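Local structure of terminase, large subunit (Bacillus phage spp1, 2WBN) at residues N50-G58 against D193-D202; R99-A110 against H125-A133. The protein drives viral DNA into empty capsids as an ATP-powered motor and cuts the genome with its metal-dependent C-terminal nuclease domain, the part present here. All blocks are in the same frame, centred on the assembly; numbering follows the deposited sequence.

After strand 33-35 and helix 42-47 the chain lays down strand 51-56, then the antiparallel strands 64-72 and 77-86, and helix 91-100. Contact 2 follows: it closes a short loop in which helix 115-124 carries the chain from strand 108-110 to the parallel edge strand 130-132. Contact 1 closes a much longer loop, bringing residues 193-202 at the end of helix 190-198 back onto strand 51-56, so contact 2 is nested inside it. The two meet in one sheet, where strands 51-56 and 108-110 are neighbours (Leu55 N to Ile109 O, 3.0 Å), and Arg201 makes a salt bridge to Glu131. Contact 1 brings metal ligands together; contact 2 extends the sheet beyond them.

Contact 1: residues N50-G58 against D193-D202; sequences NIRQGLDFG and DATRYAFERD
Tyr197 and Asp56 meet where the C-terminal helix of this RNase H-like nuclease domain lies on strand 51-56, the two axes 5.9 Å apart at 132°. The arrangement builds part of the two-metal active site: Asp56 is a ligand of both manganese ions and Asp193 of the second, with Asp111 and His190 completing the set. Asp56 OD2 and Asp193 OD2 stand 4.3 Å apart, the spacing of two ligands of the second manganese.

Two polar links orient the Asp56 carboxylate. Tyr197 OH donates to the anti lone pair of OD2 at 2.7 Å, the phenol ring lying only 15° from the carboxylate plane, and OD1 accepts from Gly58 N to form an Asx turn. With CG anti to the backbone N (chi1 -172°), the carboxylate extends to the tyrosine hydroxyl.

Close backbone packing fills the middle. Ala198 CB rests 3.3 Å from Gln53 C, and Gly54 CA points a hydrogen at Ala194 O, an approach that the absence of a side chain on Gly54 makes possible. Water 1 lies 2.9 Å from both Gln53 O and Ala198 O.

Arg52 carries the far end. Its CG lies over one face of the Phe199 ring in a CH-pi contact, while Trp69 and Tyr71 of strand 64-72 pack edge-to-face with the same phenylalanine. The arginine chain bends at chi2, bringing its guanidinium to Asp202 in a side-on salt bridge of nearly coplanar groups. NH2 turns back to Asn50 OD1 and Ile51 O, while NE and NH1 reach Asp202 OD1 and OD2 at 2.6 and 2.7 Å, both on their syn sides.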
loop_
_atom_site.group_PDB
_atom_site.type_symbol
_atom_site.label_atom_id
_atom_site.label_comp_id
_atom_site.label_asym_id
_atom_site.label_seq_id
_atom_site.Cartn_x
_atom_site.Cartn_y
_atom_site.Cartn_z
ATOM N N ASN A 50 -11.129 -7.459 -7.450
ATOM C CA ASN A 50 -10.362 -6.492 -8.213
ATOM C C ASN A 50 -9.187 -6.093 -7.320
ATOM O O ASN A 50 -9.092 -4.970 -6.822
ATOM C CB ASN A 50 -11.230 -5.298 -8.612
ATOM C CG ASN A 50 -10.596 -4.447 -9.693
ATOM O OD1 ASN A 50 -9.730 -4.906 -10.431
ATOM N ND2 ASN A 50 -11.035 -3.202 -9.800
ATOM N N ILE A 51 -8.308 -7.068 -7.115
ATOM C CA ILE A 51 -7.221 -6.961 -6.155
ATOM C C ILE A 51 -6.068 -6.145 -6.691
ATOM O O ILE A 51 -5.701 -6.241 -7.865
ATOM C CB ILE A 51 -6.714 -8.360 -5.738
ATOM C CG1 ILE A 51 -7.794 -9.089 -4.925
ATOM C CG2 ILE A 51 -5.411 -8.262 -4.939
ATOM C CD1 ILE A 51 -8.620 -10.026 -5.728
ATOM N N ARG A 52 -5.487 -5.350 -5.806
ATOM C CA ARG A 52 -4.245 -4.640 -6.069
ATOM C C ARG A 52 -3.303 -4.861 -4.917
ATOM O O ARG A 52 -3.692 -4.717 -3.751
ATOM C CB ARG A 52 -4.507 -3.150 -6.217
ATOM C CG ARG A 52 -5.411 -2.805 -7.363
ATOM C CD ARG A 52 -4.770 -3.047 -8.700
ATOM N NE ARG A 52 -5.596 -2.476 -9.758
ATOM C CZ ARG A 52 -6.666 -3.060 -10.298
ATOM N NH1 ARG A 52 -7.336 -2.418 -11.246
ATOM N NH2 ARG A 52 -7.083 -4.268 -9.910
ATOM N N GLN A 53 -2.052 -5.200 -5.231
ATOM C CA GLN A 53 -1.046 -5.441 -4.198
ATOM C C GLN A 53 0.211 -4.625 -4.454
ATOM O O GLN A 53 0.649 -4.466 -5.610
ATOM C CB GLN A 53 -0.710 -6.928 -4.088
ATOM C CG GLN A 53 -1.922 -7.812 -3.814
ATOM C CD GLN A 53 -1.573 -9.277 -3.670
ATOM O OE1 GLN A 53 -0.997 -9.904 -4.574
ATOM N NE2 GLN A 53 -1.934 -9.836 -2.550
ATOM N N GLY A 54 0.766 -4.092 -3.370
ATOM C CA GLY A 54 1.996 -3.306 -3.418
ATOM C C GLY A 54 3.003 -3.746 -2.372
ATOM O O GLY A 54 2.648 -4.366 -1.369
ATOM N N LEU A 55 4.267 -3.439 -2.620
ATOM C CA LEU A 55 5.330 -3.860 -1.718
ATOM C C LEU A 55 6.422 -2.820 -1.706
ATOM O O LEU A 55 6.943 -2.452 -2.756
ATOM C CB LEU A 55 5.891 -5.219 -2.147
ATOM C CG LEU A 55 7.105 -5.721 -1.362
ATOM C CD1 LEU A 55 6.795 -5.906 0.109
ATOM C CD2 LEU A 55 7.604 -7.013 -1.971
ATOM N N ASP A 56 6.740 -2.333 -0.513
ATOM C CA ASP A 56 7.899 -1.535 -0.278
ATOM C C ASP A 56 8.881 -2.367 0.546
ATOM O O ASP A 56 8.486 -2.975 1.527
ATOM C CB ASP A 56 7.545 -0.246 0.453
ATOM C CG ASP A 56 8.733 0.704 0.527
ATOM O OD1 ASP A 56 9.667 0.442 1.325
ATOM O OD2 ASP A 56 8.768 1.681 -0.254
ATOM N N PHE A 57 10.148 -2.387 0.142
ATOM C CA PHE A 57 11.136 -3.286 0.744
ATOM C C PHE A 57 11.738 -2.823 2.061
ATOM O O PHE A 57 12.381 -3.615 2.764
ATOM C CB PHE A 57 12.254 -3.589 -0.254
ATOM C CG PHE A 57 11.823 -4.478 -1.380
ATOM C CD1 PHE A 57 11.662 -3.973 -2.655
ATOM C CD2 PHE A 57 11.536 -5.822 -1.149
ATOM C CE1 PHE A 57 11.238 -4.796 -3.704
ATOM C CE2 PHE A 57 11.112 -6.648 -2.180
ATOM C CZ PHE A 57 10.955 -6.130 -3.460
ATOM N N GLY A 58 11.547 -1.557 2.405
ATOM C CA GLY A 58 12.204 -1.022 3.588
ATOM C C GLY A 58 13.647 -0.697 3.239
ATOM O O GLY A 58 14.170 -1.140 2.226
ATOM N N ASP A 193 3.160 4.367 0.807
ATOM C CA ASP A 193 4.039 4.094 -0.343
ATOM C C ASP A 193 3.665 2.799 -1.042
ATOM O O ASP A 193 3.510 2.789 -2.252
ATOM C CB ASP A 193 5.505 4.030 0.091
ATOM C CG ASP A 193 6.096 5.404 0.382
ATOM O OD1 ASP A 193 5.535 6.416 -0.083
ATOM O OD2 ASP A 193 7.135 5.467 1.070
ATOM N N ALA A 194 3.499 1.720 -0.288
ATOM C CA ALA A 194 3.125 0.425 -0.873
ATOM C C ALA A 194 1.802 0.492 -1.616
ATOM O O ALA A 194 1.652 -0.124 -2.672
ATOM C CB ALA A 194 3.088 -0.666 0.182
ATOM N N THR A 195 0.837 1.220 -1.040
ATOM C CA THR A 195 -0.440 1.463 -1.692
ATOM C C THR A 195 -0.323 2.253 -3.007
ATOM O O THR A 195 -0.916 1.873 -3.999
ATOM C CB THR A 195 -1.395 2.180 -0.725
ATOM O OG1 THR A 195 -1.537 1.368 0.440
ATOM C CG2 THR A 195 -2.776 2.405 -1.373
ATOM N N ARG A 196 0.433 3.343 -3.022
ATOM C CA ARG A 196 0.747 4.017 -4.291
ATOM C C ARG A 196 1.237 3.070 -5.385
ATOM O O ARG A 196 0.740 3.125 -6.515
ATOM C CB ARG A 196 1.823 5.057 -4.115
ATOM C CG ARG A 196 1.356 6.426 -3.755
ATOM C CD ARG A 196 2.454 7.384 -4.199
ATOM N NE ARG A 196 3.665 7.125 -3.413
ATOM C CZ ARG A 196 4.828 6.690 -3.883
ATOM N NH1 ARG A 196 5.022 6.437 -5.182
ATOM N NH2 ARG A 196 5.819 6.499 -3.025
ATOM N N TYR A 197 2.239 2.240 -5.068
ATOM C CA TYR A 197 2.754 1.288 -6.056
ATOM C C TYR A 197 1.615 0.393 -6.535
ATOM O O TYR A 197 1.452 0.200 -7.720
ATOM C CB TYR A 197 3.862 0.376 -5.524
ATOM C CG TYR A 197 4.962 1.044 -4.748
ATOM C CD1 TYR A 197 5.413 2.321 -5.077
ATOM C CD2 TYR A 197 5.586 0.374 -3.694
ATOM C CE1 TYR A 197 6.441 2.918 -4.363
ATOM C CE2 TYR A 197 6.573 0.960 -2.961
ATOM C CZ TYR A 197 7.012 2.227 -3.303
ATOM O OH TYR A 197 8.019 2.787 -2.577
ATOM N N ALA A 198 0.822 -0.127 -5.600
ATOM C CA ALA A 198 -0.234 -1.084 -5.929
ATOM C C ALA A 198 -1.226 -0.523 -6.948
ATOM O O ALA A 198 -1.735 -1.269 -7.786
ATOM C CB ALA A 198 -0.973 -1.523 -4.662
ATOM N N PHE A 199 -1.501 0.778 -6.854
ATOM C CA PHE A 199 -2.457 1.466 -7.735
ATOM C C PHE A 199 -1.845 2.312 -8.852
ATOM O O PHE A 199 -2.567 3.071 -9.504
ATOM C CB PHE A 199 -3.360 2.354 -6.895
ATOM C CG PHE A 199 -4.375 1.585 -6.132
ATOM C CD1 PHE A 199 -4.121 1.178 -4.834
ATOM C CD2 PHE A 199 -5.555 1.195 -6.739
ATOM C CE1 PHE A 199 -5.069 0.437 -4.127
ATOM C CE2 PHE A 199 -6.492 0.457 -6.037
ATOM C CZ PHE A 199 -6.239 0.070 -4.744
ATOM N N GLU A 200 -0.542 2.185 -9.100
ATOM C CA GLU A 200 0.096 3.053 -10.101
ATOM C C GLU A 200 -0.515 2.920 -11.503
ATOM O O GLU A 200 -0.565 3.896 -12.240
ATOM C CB GLU A 200 1.624 2.861 -10.138
ATOM C CG GLU A 200 2.098 1.534 -10.702
ATOM C CD GLU A 200 3.573 1.546 -11.106
ATOM O OE1 GLU A 200 4.347 2.420 -10.660
ATOM O OE2 GLU A 200 3.955 0.663 -11.893
ATOM N N ARG A 201 -0.981 1.724 -11.867
ATOM C CA ARG A 201 -1.538 1.493 -13.218
ATOM C C ARG A 201 -2.991 1.952 -13.351
ATOM O O ARG A 201 -3.553 1.895 -14.442
ATOM C CB ARG A 201 -1.477 0.012 -13.621
ATOM C CG ARG A 201 -0.160 -0.717 -13.344
ATOM C CD ARG A 201 1.032 -0.076 -14.041
ATOM N NE ARG A 201 2.302 -0.595 -13.523
ATOM C CZ ARG A 201 2.826 -1.784 -13.825
ATOM N NH1 ARG A 201 2.209 -2.609 -14.669
ATOM N NH2 ARG A 201 3.994 -2.145 -13.288
ATOM N N ASP A 202 -3.612 2.381 -12.254
ATOM C CA ASP A 202 -5.021 2.757 -12.288
ATOM C C ASP A 202 -5.227 4.264 -12.350
ATOM O O ASP A 202 -6.355 4.726 -12.344
ATOM C CB ASP A 202 -5.730 2.185 -11.071
ATOM C CG ASP A 202 -5.765 0.678 -11.084
ATOM O OD1 ASP A 202 -5.034 0.049 -10.288
ATOM O OD2 ASP A 202 -6.540 0.116 -11.887
HETATM O O HOH W 1 -1.101 -4.072 -7.899
#

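Contact 2: residues R99-A110 against H125-A133; sequences RKNKYESARIIA and HGINRIEGA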
loop_
_atom_site.group_PDB
_atom_site.type_symbol
_atom_site.label_atom_id
_atom_site.label_comp_id
_atom_site.label_asym_id
_atom_site.label_seq_id
_atom_site.Cartn_x
_atom_site.Cartn_y
_atom_site.Cartn_z
ATOM N N ARG A 99 2.450 -16.784 -0.083
ATOM C CA ARG A 99 2.047 -18.154 -0.418
ATOM C C ARG A 99 0.995 -18.710 0.550
ATOM O O ARG A 99 -0.047 -19.203 0.113
ATOM C CB ARG A 99 3.264 -19.092 -0.492
ATOM C CG ARG A 99 4.026 -19.029 -1.817
ATOM C CD ARG A 99 4.953 -20.236 -1.981
ATOM N NE ARG A 99 5.922 -20.274 -0.893
ATOM C CZ ARG A 99 7.034 -19.548 -0.844
ATOM N NH1 ARG A 99 7.832 -19.641 0.211
ATOM N NH2 ARG A 99 7.360 -18.720 -1.837
ATOM N N LYS A 100 1.252 -18.607 1.856
ATOM C CA LYS A 100 0.335 -19.122 2.891
ATOM C C LYS A 100 -1.105 -18.638 2.671
ATOM O O LYS A 100 -2.049 -19.418 2.787
ATOM C CB LYS A 100 0.807 -18.722 4.291
ATOM C CG LYS A 100 0.323 -19.608 5.429
ATOM C CD LYS A 100 0.226 -18.816 6.757
ATOM C CE LYS A 100 0.265 -19.728 7.992
ATOM N NZ LYS A 100 -0.526 -19.170 9.148
ATOM N N ASN A 101 -1.263 -17.366 2.324
ATOM C CA ASN A 101 -2.583 -16.780 2.112
ATOM C C ASN A 101 -3.120 -16.900 0.686
ATOM O O ASN A 101 -4.163 -16.352 0.380
ATOM C CB ASN A 101 -2.539 -15.307 2.526
ATOM C CG ASN A 101 -2.453 -15.138 4.021
ATOM O OD1 ASN A 101 -3.450 -15.291 4.719
ATOM N ND2 ASN A 101 -1.269 -14.837 4.523
ATOM N N LYS A 102 -2.394 -17.595 -0.181
ATOM C CA LYS A 102 -2.756 -17.722 -1.597
ATOM C C LYS A 102 -2.935 -16.348 -2.266
ATOM O O LYS A 102 -3.847 -16.143 -3.075
ATOM C CB LYS A 102 -4.008 -18.595 -1.755
ATOM C CG LYS A 102 -3.954 -19.888 -0.958
ATOM C CD LYS A 102 -5.181 -20.752 -1.204
ATOM C CE LYS A 102 -5.119 -22.029 -0.382
ATOM N NZ LYS A 102 -6.350 -22.873 -0.537
ATOM N N TYR A 103 -2.047 -15.418 -1.921
ATOM C CA TYR A 103 -2.001 -14.110 -2.557
ATOM C C TYR A 103 -1.041 -14.115 -3.751
ATOM O O TYR A 103 -0.800 -13.073 -4.357
ATOM C CB TYR A 103 -1.539 -13.047 -1.551
ATOM C CG TYR A 103 -2.455 -12.800 -0.365
ATOM C CD1 TYR A 103 -3.805 -13.161 -0.388
ATOM C CD2 TYR A 103 -1.963 -12.164 0.783
ATOM C CE1 TYR A 103 -4.634 -12.910 0.697
ATOM C CE2 TYR A 103 -2.781 -11.918 1.856
ATOM C CZ TYR A 103 -4.111 -12.288 1.813
ATOM O OH TYR A 103 -4.905 -12.036 2.905
ATOM N N GLU A 104 -0.527 -15.292 -4.110
ATOM C CA GLU A 104 0.514 -15.419 -5.146
ATOM C C GLU A 104 -0.088 -15.211 -6.534
ATOM O O GLU A 104 0.624 -14.894 -7.493
ATOM C CB GLU A 104 1.172 -16.812 -5.127
ATOM C CG GLU A 104 1.131 -17.558 -3.787
ATOM C CD GLU A 104 0.878 -19.047 -3.961
ATOM O OE1 GLU A 104 -0.073 -19.583 -3.339
ATOM O OE2 GLU A 104 1.637 -19.675 -4.731
ATOM N N SER A 105 -1.398 -15.418 -6.637
ATOM C CA SER A 105 -2.083 -15.406 -7.920
ATOM C C SER A 105 -2.456 -13.999 -8.371
ATOM O O SER A 105 -2.839 -13.808 -9.516
ATOM C CB SER A 105 -3.332 -16.289 -7.853
ATOM O OG SER A 105 -4.130 -15.937 -6.737
ATOM N N ALA A 106 -2.370 -13.020 -7.473
ATOM C CA ALA A 106 -2.567 -11.626 -7.843
ATOM C C ALA A 106 -1.202 -10.948 -7.922
ATOM O O ALA A 106 -0.282 -11.264 -7.161
ATOM C CB ALA A 106 -3.468 -10.915 -6.838
ATOM N N ARG A 107 -1.084 -10.015 -8.853
ATOM C CA ARG A 107 0.166 -9.320 -9.105
ATOM C C ARG A 107 0.604 -8.459 -7.927
ATOM O O ARG A 107 -0.228 -7.830 -7.293
ATOM C CB ARG A 107 0.002 -8.421 -10.321
ATOM C CG ARG A 107 1.258 -7.698 -10.697
ATOM C CD ARG A 107 1.188 -7.208 -12.106
ATOM N NE ARG A 107 0.186 -6.164 -12.262
ATOM C CZ ARG A 107 -0.143 -5.617 -13.429
ATOM N NH1 ARG A 107 0.451 -6.011 -14.551
ATOM N NH2 ARG A 107 -1.071 -4.671 -13.474
ATOM N N ILE A 108 1.916 -8.416 -7.675
ATOM C CA ILE A 108 2.513 -7.496 -6.692
ATOM C C ILE A 108 3.390 -6.480 -7.431
ATOM O O ILE A 108 4.314 -6.865 -8.183
ATOM C CB ILE A 108 3.351 -8.247 -5.627
ATOM C CG1 ILE A 108 2.488 -9.279 -4.891
ATOM C CG2 ILE A 108 3.989 -7.266 -4.620
ATOM C CD1 ILE A 108 3.275 -10.270 -4.041
ATOM N N ILE A 109 3.067 -5.198 -7.273
ATOM C CA ILE A 109 3.889 -4.125 -7.802
ATOM C C ILE A 109 4.804 -3.694 -6.676
ATOM O O ILE A 109 4.339 -3.334 -5.583
ATOM C CB ILE A 109 3.066 -2.939 -8.363
ATOM C CG1 ILE A 109 2.121 -3.419 -9.480
ATOM C CG2 ILE A 109 3.999 -1.892 -8.956
ATOM C CD1 ILE A 109 1.277 -2.307 -10.152
ATOM N N ALA A 110 6.112 -3.759 -6.934
ATOM C CA ALA A 110 7.102 -3.565 -5.905
ATOM C C ALA A 110 8.023 -2.389 -6.146
ATOM O O ALA A 110 8.424 -2.097 -7.269
ATOM C CB ALA A 110 7.939 -4.846 -5.717
ATOM N N HIS A 125 12.282 -17.444 -4.340
ATOM C CA HIS A 125 11.126 -17.728 -3.493
ATOM C C HIS A 125 9.840 -18.029 -4.265
ATOM O O HIS A 125 8.789 -18.209 -3.662
ATOM C CB HIS A 125 10.914 -16.561 -2.521
ATOM C CG HIS A 125 12.133 -16.233 -1.720
ATOM N ND1 HIS A 125 12.699 -17.125 -0.838
ATOM C CD2 HIS A 125 12.919 -15.132 -1.696
ATOM C CE1 HIS A 125 13.769 -16.581 -0.288
ATOM N NE2 HIS A 125 13.924 -15.370 -0.789
ATOM N N GLY A 126 9.915 -18.062 -5.590
ATOM C CA GLY A 126 8.781 -18.472 -6.426
ATOM C C GLY A 126 7.576 -17.543 -6.463
ATOM O O GLY A 126 6.461 -17.985 -6.771
ATOM N N ILE A 127 7.781 -16.260 -6.163
ATOM C CA ILE A 127 6.708 -15.271 -6.310
ATOM C C ILE A 127 6.799 -14.711 -7.731
ATOM O O ILE A 127 7.495 -13.732 -7.990
ATOM C CB ILE A 127 6.794 -14.153 -5.245
ATOM C CG1 ILE A 127 6.872 -14.763 -3.840
ATOM C CG2 ILE A 127 5.592 -13.202 -5.359
ATOM C CD1 ILE A 127 5.615 -15.519 -3.414
ATOM N N ASN A 128 6.086 -15.360 -8.645
ATOM C CA ASN A 128 6.243 -15.118 -10.070
ATOM C C ASN A 128 5.627 -13.817 -10.542
ATOM O O ASN A 128 6.193 -13.144 -11.412
ATOM C CB ASN A 128 5.629 -16.271 -10.860
ATOM C CG ASN A 128 6.334 -17.589 -10.606
ATOM O OD1 ASN A 128 7.569 -17.652 -10.540
ATOM N ND2 ASN A 128 5.553 -18.659 -10.473
ATOM N N ARG A 129 4.473 -13.468 -9.976
ATOM C CA ARG A 129 3.732 -12.280 -10.393
ATOM C C ARG A 129 4.176 -11.050 -9.618
ATOM O O ARG A 129 3.366 -10.272 -9.136
ATOM C CB ARG A 129 2.224 -12.521 -10.246
ATOM C CG ARG A 129 1.736 -13.672 -11.122
ATOM C CD ARG A 129 0.259 -13.956 -11.015
ATOM N NE ARG A 129 -0.051 -15.236 -11.664
ATOM C CZ ARG A 129 -1.270 -15.659 -11.990
ATOM N NH1 ARG A 129 -2.343 -14.913 -11.743
ATOM N NH2 ARG A 129 -1.422 -16.844 -12.575
ATOM N N ILE A 130 5.474 -10.882 -9.456
ATOM C CA ILE A 130 5.986 -9.653 -8.880
ATOM C C ILE A 130 6.621 -8.884 -10.022
ATOM O O ILE A 130 7.304 -9.476 -10.880
ATOM C CB ILE A 130 6.972 -9.908 -7.725
ATOM C CG1 ILE A 130 7.428 -8.579 -7.106
ATOM C CG2 ILE A 130 8.188 -10.731 -8.187
ATOM C CD1 ILE A 130 7.854 -8.700 -5.686
ATOM N N GLU A 131 6.340 -7.587 -10.094
ATOM C CA GLU A 131 7.074 -6.729 -11.012
ATOM C C GLU A 131 7.402 -5.380 -10.389
ATOM O O GLU A 131 6.727 -4.920 -9.467
ATOM C CB GLU A 131 6.344 -6.569 -12.352
ATOM C CG GLU A 131 5.137 -5.647 -12.354
ATOM C CD GLU A 131 4.434 -5.650 -13.708
ATOM O OE1 GLU A 131 3.617 -6.564 -13.947
ATOM O OE2 GLU A 131 4.702 -4.746 -14.536
ATOM N N GLY A 132 8.475 -4.769 -10.886
ATOM C CA GLY A 132 8.893 -3.465 -10.425
ATOM C C GLY A 132 7.858 -2.415 -10.771
ATOM O O GLY A 132 7.241 -2.475 -11.845
ATOM N N ALA A 133 7.639 -1.475 -9.850
ATOM C CA ALA A 133 6.849 -0.292 -10.142
ATOM C C ALA A 133 7.480 0.419 -11.333
ATOM O O ALA A 133 8.670 0.690 -11.327
ATOM C CB ALA A 133 6.802 0.640 -8.947
HETATM O O HOH W 2 3.169 -14.539 -7.317
#
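Ile108 N donates to Arg129 O at 2.8 Å and Ile108 O accepts from Glu131 N at 2.9 Å, so Ile108 turns both its N and its O to strand 130-132, bonding to the residues before and after Ile130, the pattern of a parallel pair. Ala110 continues the ladder, its N bonding to Glu131 O and its O receiving Ala133 N; the last of these bonds carries the pairing one residue past strand 130-132.

Apolar groups line the sheet face bearing Ile108 and Ile130. Ile108 CD1 touches Ile127 CG2 at 4.0 Å, and Ile130 CD1 lies 3.9 Å from Ala110 CB. The opposite face has Ile109 CG2 pressed 3.5 Å against Ala133 CA, tighter than usual carbon contact.

Charged chains flank the strands. Glu131 sets CG between its own N and carbonyl carbon (chi1 76°), which, with the chain extended beyond CG, brings OE1 to Arg107 CD and into a weak salt bridge with Arg107 NH1, the two planes nearly perpendicular; OE2 is bound by Lys134 and Arg201. Arg129 reaches back over the Tyr103-Ala106 turn, a guanidinium face over Ser105 CA and its CD beside Ser105 O. Water 2 links Glu104 O to Arg129 N.

Joined by helix 115-124, these parallel neighbours form a beta-alpha-beta unit of the RNase H-like nuclease fold, with the manganese ligand Asp111 immediately after strand 108-110.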